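PDB 1DDZ: carbonic anhydrase from Porphyridium purpureum, which probably catalyses the reversible hydration of carbon dioxide to hydrogencarbonate and a proton, as a zinc-dependent carbonic anhydrase of the beta class. Local coordinates for residues R178-N183 with G211-V216; I107-V112 with C192-V197; V333-I338 with G344-H349; N444-S449 with L461-V466. All coordinates share one frame; numbering follows the deposited sequence.

Contact 1. Residues R178-N183 with G211-V216; sequences RLIELN and GVVYGV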
# COMPACT_ATOMS: atom_id res chain seq x y z
N ARG A 178 -27.66 -0.30 2.25
CA ARG A 178 -27.27 1.08 2.09
C ARG A 178 -25.75 1.32 2.22
O ARG A 178 -25.20 2.15 1.49
CB ARG A 178 -28.08 2.00 3.02
CG ARG A 178 -27.65 3.45 2.96
CD ARG A 178 -28.57 4.34 2.16
NE ARG A 178 -29.05 3.79 0.89
CZ ARG A 178 -30.15 4.23 0.29
NH1 ARG A 178 -30.84 5.21 0.85
NH2 ARG A 178 -30.61 3.65 -0.81
N LEU A 179 -25.07 0.63 3.14
CA LEU A 179 -23.60 0.77 3.30
C LEU A 179 -22.92 0.32 1.97
O LEU A 179 -22.02 0.96 1.48
CB LEU A 179 -23.07 -0.15 4.41
CG LEU A 179 -21.89 0.19 5.33
CD1 LEU A 179 -21.15 -1.05 5.67
CD2 LEU A 179 -20.95 1.22 4.78
N ILE A 180 -23.38 -0.81 1.43
CA ILE A 180 -22.84 -1.36 0.20
C ILE A 180 -23.00 -0.36 -0.93
O ILE A 180 -22.04 -0.07 -1.64
CB ILE A 180 -23.47 -2.72 -0.10
CG1 ILE A 180 -22.91 -3.74 0.91
CG2 ILE A 180 -23.19 -3.17 -1.57
CD1 ILE A 180 -23.63 -5.08 0.93
N GLU A 181 -24.16 0.27 -1.02
CA GLU A 181 -24.42 1.28 -2.06
C GLU A 181 -23.55 2.53 -1.85
O GLU A 181 -23.01 3.10 -2.80
CB GLU A 181 -25.90 1.66 -2.07
CG GLU A 181 -26.79 0.49 -2.42
CD GLU A 181 -28.24 0.69 -2.01
OE1 GLU A 181 -28.53 1.65 -1.26
OE2 GLU A 181 -29.09 -0.12 -2.41
N LEU A 182 -23.44 2.97 -0.61
CA LEU A 182 -22.63 4.13 -0.30
C LEU A 182 -21.14 3.78 -0.52
O LEU A 182 -20.35 4.64 -0.93
CB LEU A 182 -22.87 4.57 1.16
CG LEU A 182 -24.22 5.29 1.37
CD1 LEU A 182 -24.53 5.45 2.86
CD2 LEU A 182 -24.18 6.65 0.67
N ASN A 183 -20.77 2.53 -0.23
CA ASN A 183 -19.38 2.10 -0.45
C ASN A 183 -19.05 2.26 -1.95
O ASN A 183 -18.07 2.91 -2.31
CB ASN A 183 -19.18 0.65 0.01
CG ASN A 183 -17.71 0.19 -0.11
OD1 ASN A 183 -16.80 0.89 0.34
ND2 ASN A 183 -17.48 -0.95 -0.74
N GLY A 211 -20.83 3.95 -11.10
CA GLY A 211 -21.05 2.98 -10.04
C GLY A 211 -22.24 2.08 -10.33
O GLY A 211 -23.24 2.52 -10.91
N VAL A 212 -22.18 0.85 -9.86
CA VAL A 212 -23.25 -0.10 -10.14
C VAL A 212 -23.28 -1.14 -8.99
O VAL A 212 -22.30 -1.30 -8.30
CB VAL A 212 -22.95 -0.69 -11.56
CG1 VAL A 212 -22.38 -2.09 -11.51
CG2 VAL A 212 -24.11 -0.50 -12.48
N VAL A 213 -24.45 -1.73 -8.69
CA VAL A 213 -24.57 -2.77 -7.64
C VAL A 213 -25.56 -3.75 -8.20
O VAL A 213 -26.32 -3.40 -9.09
CB VAL A 213 -25.34 -2.37 -6.32
CG1 VAL A 213 -24.50 -2.63 -5.07
CG2 VAL A 213 -25.96 -1.01 -6.41
N TYR A 214 -25.63 -4.93 -7.61
CA TYR A 214 -26.61 -5.90 -8.02
C TYR A 214 -26.74 -6.89 -6.90
O TYR A 214 -25.88 -6.97 -6.03
CB TYR A 214 -26.19 -6.61 -9.32
CG TYR A 214 -25.08 -7.63 -9.16
CD1 TYR A 214 -25.36 -9.01 -9.08
CD2 TYR A 214 -23.76 -7.23 -9.10
CE1 TYR A 214 -24.31 -9.97 -8.94
CE2 TYR A 214 -22.73 -8.15 -8.96
CZ TYR A 214 -23.00 -9.52 -8.87
OH TYR A 214 -21.88 -10.29 -8.70
N GLY A 215 -27.84 -7.62 -6.90
CA GLY A 215 -28.03 -8.67 -5.92
C GLY A 215 -27.99 -9.91 -6.78
O GLY A 215 -28.57 -9.93 -7.87
N VAL A 216 -27.30 -10.94 -6.32
CA VAL A 216 -27.16 -12.18 -7.10
C VAL A 216 -28.51 -12.87 -7.36
O VAL A 216 -28.63 -13.67 -8.28
CB VAL A 216 -26.15 -13.15 -6.43
CG1 VAL A 216 -26.75 -13.79 -5.20
CG2 VAL A 216 -25.68 -14.21 -7.41
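Val213 of strand 208-214 meets Ile180 and Glu181 of helix 172-193, and the contact between them is apolar. Ile180 offers CG2, which lies 3.8 Å from CG1 of Val213, the two side chains crossing at a slant. Its chi1 of -72° sets CG2 anti to the backbone N. On the other branch, Val213 CG2 comes 4.3 Å from CG of Glu181, so the glutamate contributes only its aliphatic stem here; the nearest CA atoms, those of Glu181 and Val213, are 6.9 Å apart.

The polar interactions run along the helix. Arg178 turns the side of its guanidinium to the carboxylate and grips a single oxygen with two nitrogens: NH2 is 2.9 Å from Glu181 OE1 in a salt bridge, and NE is 3.1 Å from the same OE1. The acceptor oxygen lies at the guanidinium edge, within 1° of its plane, which fixes the rotation of that group. The second oxygen, Glu181 OE2, takes hydrogen bonds from Tyr131 OH and Gly284 N, so both oxygens of this buried carboxylate are bonded.

The side chain of Ile180 lies about 4 Å from that of Cys133, a zinc ligand: this is helix-on-sheet packing beside the metal site of a beta-class carbonic anhydrase.

Contact 2. Residues I107-V112 with C192-V197; sequences ISFLSV and CATSIV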
# COMPACT_ATOMS: atom_id res chain seq x y z
N ILE A 107 -1.61 0.79 -4.37
CA ILE A 107 -0.90 0.63 -5.63
C ILE A 107 -1.44 -0.53 -6.45
O ILE A 107 -1.29 -0.51 -7.66
CB ILE A 107 0.63 0.45 -5.42
CG1 ILE A 107 1.37 0.53 -6.75
CG2 ILE A 107 0.90 -0.86 -4.71
CD1 ILE A 107 1.85 1.87 -7.10
N SER A 108 -2.04 -1.54 -5.84
CA SER A 108 -2.58 -2.64 -6.63
C SER A 108 -3.75 -2.11 -7.46
O SER A 108 -3.95 -2.50 -8.62
CB SER A 108 -3.04 -3.81 -5.76
OG SER A 108 -3.80 -4.74 -6.52
N PHE A 109 -4.51 -1.19 -6.86
CA PHE A 109 -5.65 -0.57 -7.52
C PHE A 109 -5.14 0.46 -8.54
O PHE A 109 -5.54 0.43 -9.71
CB PHE A 109 -6.59 0.04 -6.46
CG PHE A 109 -7.37 1.24 -6.93
CD1 PHE A 109 -8.27 1.13 -8.00
CD2 PHE A 109 -7.16 2.48 -6.36
CE1 PHE A 109 -8.94 2.25 -8.49
CE2 PHE A 109 -7.81 3.61 -6.84
CZ PHE A 109 -8.70 3.50 -7.91
N LEU A 110 -4.24 1.34 -8.11
CA LEU A 110 -3.69 2.38 -8.96
C LEU A 110 -2.96 1.85 -10.22
O LEU A 110 -3.07 2.43 -11.30
CB LEU A 110 -2.75 3.25 -8.13
CG LEU A 110 -3.34 4.09 -6.99
CD1 LEU A 110 -2.24 4.77 -6.20
CD2 LEU A 110 -4.28 5.10 -7.58
N SER A 111 -2.19 0.76 -10.09
CA SER A 111 -1.49 0.18 -11.24
C SER A 111 -2.46 -0.47 -12.27
O SER A 111 -2.24 -0.34 -13.48
CB SER A 111 -0.34 -0.75 -10.79
OG SER A 111 -0.81 -1.87 -10.06
N VAL A 112 -3.55 -1.09 -11.81
CA VAL A 112 -4.54 -1.66 -12.73
C VAL A 112 -5.26 -0.50 -13.47
O VAL A 112 -5.49 -0.54 -14.68
CB VAL A 112 -5.57 -2.54 -12.00
CG1 VAL A 112 -6.77 -2.80 -12.91
CG2 VAL A 112 -4.96 -3.87 -11.66
N CYS A 192 -12.41 8.77 -9.60
CA CYS A 192 -12.40 10.08 -10.27
C CYS A 192 -11.34 11.01 -9.75
O CYS A 192 -10.84 11.86 -10.49
CB CYS A 192 -13.74 10.81 -10.15
SG CYS A 192 -15.14 9.89 -10.74
N ALA A 193 -11.04 10.86 -8.46
CA ALA A 193 -10.06 11.68 -7.77
C ALA A 193 -8.60 11.27 -7.99
O ALA A 193 -7.71 12.06 -7.66
CB ALA A 193 -10.38 11.75 -6.27
N THR A 194 -8.34 10.08 -8.54
CA THR A 194 -6.97 9.63 -8.78
C THR A 194 -6.26 10.57 -9.74
O THR A 194 -6.90 11.19 -10.60
CB THR A 194 -6.89 8.23 -9.43
OG1 THR A 194 -7.53 8.27 -10.70
CG2 THR A 194 -7.53 7.16 -8.53
N SER A 195 -4.93 10.63 -9.64
CA SER A 195 -4.14 11.48 -10.53
C SER A 195 -4.37 11.00 -11.98
O SER A 195 -4.49 11.77 -12.91
CB SER A 195 -2.65 11.38 -10.16
OG SER A 195 -2.24 10.02 -10.04
N ILE A 196 -4.54 9.69 -12.13
CA ILE A 196 -4.76 9.04 -13.42
C ILE A 196 -6.01 9.56 -14.13
O ILE A 196 -5.94 10.03 -15.27
CB ILE A 196 -4.84 7.50 -13.22
CG1 ILE A 196 -3.53 6.99 -12.60
CG2 ILE A 196 -5.18 6.82 -14.52
CD1 ILE A 196 -3.69 5.77 -11.77
N VAL A 197 -7.16 9.51 -13.46
CA VAL A 197 -8.39 10.00 -14.06
C VAL A 197 -8.41 11.54 -14.16
O VAL A 197 -8.95 12.09 -15.13
CB VAL A 197 -9.62 9.46 -13.34
CG1 VAL A 197 -10.88 10.02 -13.96
CG2 VAL A 197 -9.63 7.95 -13.41
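The backbones of Leu110 and Thr194 come nearest, 8.0 Å between CA atoms, where the first turns of helix 107-119 face the short break between helix 172-193 and helix 195-202. That spacing is bridged mainly by side chains, and the touching residues are all buried.

Thr194 points its CB at the helix and meets two residues through its methyl. CG2 lies 3.9 Å from CZ of Phe109, meeting the ring obliquely and equally near CE2 and CZ, and 4.0 Å from CD2 of Leu110, whose side chain slides past it in the opposite direction. The same torsion divides the threonine's work: with chi1 at 62°, OG1 sits between the backbone N and the carbonyl carbon while CG2 is anti to the carbonyl carbon. Thr194 is the N-cap residue of helix 195-202, and its OG1 accepts from Val197 N at 3.0 Å in a nearly straight bond of 171°; OG1 is also hydrogen-bonded to Val191 O. A valine here would probably leave Val197 N without its cap and Val191 O without the hydroxyl bonded to it.

Ile196 rests its CD1 against the carbonyl O of Leu110, 3.4 Å away, with Leu110 CD2 the apolar neighbour of that CD1 at 4.3 Å.

Farther along, Ile196 also packs on Leu113, Gln114 and Gln118 of helix 107-119, while Phe109 touches His95 of strand 92-97. Asn150 of the second subunit packs on Leu110 and Thr194, placing these helices next to the subunit interface.

Contact 3. Residues V333-I338 with G344-H349; sequences VPANQI and GEVFVH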
# COMPACT_ATOMS: atom_id res chain seq x y z
N VAL A 333 -10.54 -15.56 -19.48
CA VAL A 333 -11.49 -16.63 -19.09
C VAL A 333 -11.80 -16.55 -17.60
O VAL A 333 -10.89 -16.37 -16.79
CB VAL A 333 -10.98 -18.07 -19.34
CG1 VAL A 333 -12.13 -19.03 -19.18
CG2 VAL A 333 -10.36 -18.18 -20.74
N PRO A 334 -13.09 -16.58 -17.23
CA PRO A 334 -13.43 -16.51 -15.80
C PRO A 334 -12.84 -17.72 -15.07
O PRO A 334 -12.85 -18.84 -15.60
CB PRO A 334 -14.95 -16.54 -15.81
CG PRO A 334 -15.28 -15.76 -17.03
CD PRO A 334 -14.31 -16.37 -18.05
N ALA A 335 -12.33 -17.49 -13.87
CA ALA A 335 -11.71 -18.55 -13.07
C ALA A 335 -12.58 -19.78 -12.93
O ALA A 335 -12.14 -20.90 -13.20
CB ALA A 335 -11.31 -18.01 -11.70
N ASN A 336 -13.83 -19.57 -12.52
CA ASN A 336 -14.76 -20.66 -12.33
C ASN A 336 -14.94 -21.44 -13.63
O ASN A 336 -15.01 -22.66 -13.60
CB ASN A 336 -16.12 -20.15 -11.82
CG ASN A 336 -16.93 -19.47 -12.90
OD1 ASN A 336 -16.68 -18.33 -13.24
ND2 ASN A 336 -17.88 -20.18 -13.48
N GLN A 337 -14.93 -20.75 -14.76
CA GLN A 337 -15.11 -21.39 -16.06
C GLN A 337 -13.96 -22.30 -16.46
O GLN A 337 -14.16 -23.47 -16.79
CB GLN A 337 -15.30 -20.33 -17.16
CG GLN A 337 -16.74 -19.92 -17.39
CD GLN A 337 -16.86 -18.74 -18.34
OE1 GLN A 337 -17.43 -17.71 -17.99
NE2 GLN A 337 -16.29 -18.86 -19.53
N ILE A 338 -12.74 -21.77 -16.38
CA ILE A 338 -11.57 -22.52 -16.78
C ILE A 338 -11.41 -23.84 -16.03
O ILE A 338 -10.92 -24.81 -16.60
CB ILE A 338 -10.30 -21.63 -16.79
CG1 ILE A 338 -9.23 -22.28 -17.66
CG2 ILE A 338 -9.81 -21.36 -15.37
CD1 ILE A 338 -8.34 -21.30 -18.36
N GLY A 344 -19.15 -18.52 -8.66
CA GLY A 344 -19.23 -18.30 -7.23
C GLY A 344 -18.69 -19.40 -6.35
O GLY A 344 -18.91 -19.40 -5.14
N GLU A 345 -18.02 -20.37 -6.94
CA GLU A 345 -17.44 -21.40 -6.10
C GLU A 345 -15.97 -21.14 -5.97
O GLU A 345 -15.25 -21.89 -5.32
CB GLU A 345 -17.76 -22.79 -6.61
CG GLU A 345 -19.18 -23.16 -6.27
CD GLU A 345 -19.53 -24.59 -6.61
OE1 GLU A 345 -18.64 -25.33 -7.10
OE2 GLU A 345 -20.70 -24.97 -6.39
N VAL A 346 -15.51 -20.05 -6.57
CA VAL A 346 -14.12 -19.65 -6.48
C VAL A 346 -14.02 -18.17 -6.11
O VAL A 346 -14.78 -17.34 -6.62
CB VAL A 346 -13.23 -20.09 -7.74
CG1 VAL A 346 -14.04 -20.81 -8.78
CG2 VAL A 346 -12.47 -18.95 -8.32
N PHE A 347 -13.22 -17.90 -5.09
CA PHE A 347 -12.94 -16.57 -4.55
C PHE A 347 -11.83 -16.06 -5.45
O PHE A 347 -10.82 -16.74 -5.59
CB PHE A 347 -12.43 -16.74 -3.11
CG PHE A 347 -12.58 -15.52 -2.24
CD1 PHE A 347 -13.84 -15.04 -1.91
CD2 PHE A 347 -11.45 -14.87 -1.74
CE1 PHE A 347 -13.97 -13.92 -1.07
CE2 PHE A 347 -11.56 -13.76 -0.90
CZ PHE A 347 -12.83 -13.28 -0.57
N VAL A 348 -11.96 -14.87 -6.02
CA VAL A 348 -10.97 -14.36 -6.97
C VAL A 348 -10.29 -13.03 -6.69
O VAL A 348 -10.93 -12.05 -6.32
CB VAL A 348 -11.60 -14.25 -8.39
CG1 VAL A 348 -10.56 -13.80 -9.41
CG2 VAL A 348 -12.18 -15.56 -8.83
N HIS A 349 -8.98 -12.99 -6.94
CA HIS A 349 -8.20 -11.77 -6.78
C HIS A 349 -7.51 -11.56 -8.14
O HIS A 349 -6.97 -12.49 -8.70
CB HIS A 349 -7.15 -11.93 -5.68
CG HIS A 349 -6.27 -10.72 -5.49
ND1 HIS A 349 -6.77 -9.43 -5.49
CD2 HIS A 349 -4.94 -10.61 -5.31
CE1 HIS A 349 -5.77 -8.58 -5.32
NE2 HIS A 349 -4.65 -9.27 -5.21
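Ala335 and Asn336, in the first turn of helix 335-338, pack against Val346 and Val348 of strand 346-351. The apolar interactions run through Ala335 CB and the methyls of two valines. Ala335 CB lies 3.7 Å from CG2 of Val346 and 3.9 Å from CG2 of Val348, so one methyl touches two valines two positions apart on the strand. In Val348 a chi1 of -177° sets CG2 anti to the carbonyl carbon, beside the backbone N, and this is the branch that meets Ala335 CB. Val346 is used on both branches, since its CG1 reaches the next helical residue, 3.6 Å from CA and 3.7 Å from CB of Asn336. The closest CA atoms, those of Asn336 and Val346, are 6.0 Å apart, near enough for backbone and CB atoms to join the packing.

Polar bonding lies to the side of this seam: the amide of Asn336 is engaged by Leu341, ND2 donating to its O. Ile338 N bonds O of the N-cap Pro334 at 3.0 Å, closing the first turn.

Helix 335-338 is the crossover of a beta-alpha-beta unit joining strands 323-328 and 346-351. Trp325 of the former strand touches both Ala335 and Val346, while Phe347 packs on helix 361-373.

Contact 4. Residues N444-S449 with L461-V466; sequences NVCATS and LEVQGV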
# COMPACT_ATOMS: atom_id res chain seq x y z
N ASN A 444 6.01 -16.84 -2.95
CA ASN A 444 5.55 -15.75 -2.10
C ASN A 444 4.31 -16.10 -1.28
O ASN A 444 4.27 -15.82 -0.09
CB ASN A 444 5.29 -14.48 -2.92
CG ASN A 444 6.55 -13.87 -3.47
OD1 ASN A 444 7.64 -14.35 -3.21
ND2 ASN A 444 6.40 -12.77 -4.21
N VAL A 445 3.29 -16.73 -1.87
CA VAL A 445 2.13 -17.06 -1.04
C VAL A 445 2.48 -18.12 -0.01
O VAL A 445 1.97 -18.09 1.09
CB VAL A 445 0.78 -17.36 -1.83
CG1 VAL A 445 0.90 -17.07 -3.29
CG2 VAL A 445 0.23 -18.73 -1.56
N CYS A 446 3.39 -19.03 -0.36
CA CYS A 446 3.82 -20.09 0.55
C CYS A 446 4.59 -19.51 1.73
O CYS A 446 4.50 -20.01 2.87
CB CYS A 446 4.70 -21.09 -0.18
SG CYS A 446 3.81 -22.16 -1.33
N ALA A 447 5.33 -18.44 1.46
CA ALA A 447 6.13 -17.77 2.46
C ALA A 447 5.35 -16.77 3.34
O ALA A 447 5.90 -16.28 4.31
CB ALA A 447 7.34 -17.11 1.79
N THR A 448 4.09 -16.49 3.04
CA THR A 448 3.33 -15.55 3.87
C THR A 448 3.05 -16.12 5.26
O THR A 448 2.81 -17.31 5.41
CB THR A 448 1.96 -15.20 3.26
OG1 THR A 448 1.15 -16.37 3.20
CG2 THR A 448 2.10 -14.57 1.89
N SER A 449 2.98 -15.24 6.26
CA SER A 449 2.68 -15.68 7.63
C SER A 449 1.34 -16.42 7.64
O SER A 449 1.15 -17.38 8.39
CB SER A 449 2.60 -14.46 8.56
OG SER A 449 1.68 -13.50 8.06
N LEU A 461 -4.10 -27.11 3.05
CA LEU A 461 -3.99 -25.97 2.17
C LEU A 461 -2.94 -26.23 1.11
O LEU A 461 -1.75 -26.23 1.39
CB LEU A 461 -3.63 -24.71 2.96
CG LEU A 461 -3.47 -23.44 2.13
CD1 LEU A 461 -4.81 -23.02 1.53
CD2 LEU A 461 -2.97 -22.36 3.02
N GLU A 462 -3.39 -26.42 -0.12
CA GLU A 462 -2.51 -26.67 -1.25
C GLU A 462 -2.30 -25.41 -2.07
O GLU A 462 -3.25 -24.70 -2.38
CB GLU A 462 -3.14 -27.76 -2.11
CG GLU A 462 -2.49 -28.00 -3.44
CD GLU A 462 -3.18 -29.10 -4.22
OE1 GLU A 462 -4.14 -28.79 -4.96
OE2 GLU A 462 -2.77 -30.28 -4.09
N VAL A 463 -1.05 -25.07 -2.36
CA VAL A 463 -0.76 -23.90 -3.18
C VAL A 463 -0.37 -24.43 -4.55
O VAL A 463 0.65 -25.10 -4.70
CB VAL A 463 0.39 -23.05 -2.60
CG1 VAL A 463 0.64 -21.85 -3.50
CG2 VAL A 463 0.06 -22.60 -1.17
N GLN A 464 -1.20 -24.16 -5.55
CA GLN A 464 -0.99 -24.62 -6.92
C GLN A 464 -0.61 -23.48 -7.88
O GLN A 464 -1.12 -22.36 -7.79
CB GLN A 464 -2.28 -25.31 -7.39
CG GLN A 464 -2.38 -25.64 -8.86
CD GLN A 464 -1.59 -26.87 -9.27
OE1 GLN A 464 -0.57 -26.78 -9.97
NE2 GLN A 464 -2.07 -28.03 -8.87
N GLY A 465 0.33 -23.78 -8.77
CA GLY A 465 0.79 -22.82 -9.77
C GLY A 465 0.27 -23.35 -11.10
O GLY A 465 0.35 -24.56 -11.38
N VAL A 466 -0.21 -22.46 -11.96
CA VAL A 466 -0.84 -22.88 -13.21
C VAL A 466 -0.63 -21.80 -14.28
O VAL A 466 -0.34 -20.65 -13.94
CB VAL A 466 -2.37 -23.14 -12.88
CG1 VAL A 466 -3.28 -22.11 -13.48
CG2 VAL A 466 -2.79 -24.55 -13.19
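Val463 carries the tight part of this contact, packing both branches against Val445 and Cys446 near the end of helix 426-447. Val445 CG2 is 3.7 Å from CG1 of Val463 and 3.9 Å from its CG2, the two side chains sliding past each other in opposite directions. Cys446 brings its sulfur alongside: SG lies 3.8 Å from Val463 CB and equally far from Val463 CG2, a position reached with SG anti to the carbonyl carbon (chi1 -73°). An alanine in place of Val463 would probably open a gap beside Val445 CG2 and deprive Cys446 SG of its branched neighbour.

The end of helix 426-447 lies on one face of the second sheet of an alpha-beta-alpha fold. Strand 462-468 lies between strand 378-384, parallel to it, and the antiparallel strand 476-481, while Trp455 of helix 449-456 touches both Cys446 and Val463.

Between the two segments themselves, contact fades away from that valine. Leu461 does not reach residues 444-449 and packs instead on Val379, Val371 and Val451; the partly exposed Glu462 is on the solvent side. Thr448, the N-cap of helix 449-456, takes Val451 N with OG1, which also bonds Val445 O at 2.8 Å, while Ser449 OG bonds Asn404 ND2 of the second subunit.

In the fold
From the N terminus, the chain first enters contact 2 at residues 107-112 and closes a loop of 79 residues at 192-197. Contact 1 opens within this loop, at 178-183, and closes beyond it at 211-216, so the two cross. Contact 1 packs helix 172-193 on the first sheet, and contact 2 ties the break after that helix, with helix 195-202, to helix 107-119. Contacts 3 and 4 follow in series within the second carbonic anhydrase range. Contact 3 closes a loop of only five residues and contact 4 one of eleven, at strand 346-351 and at strand 462-468 of the second sheet. Centres of contacts 2 and 3 lie about 25 Å apart, on opposite sides of the chain's centre.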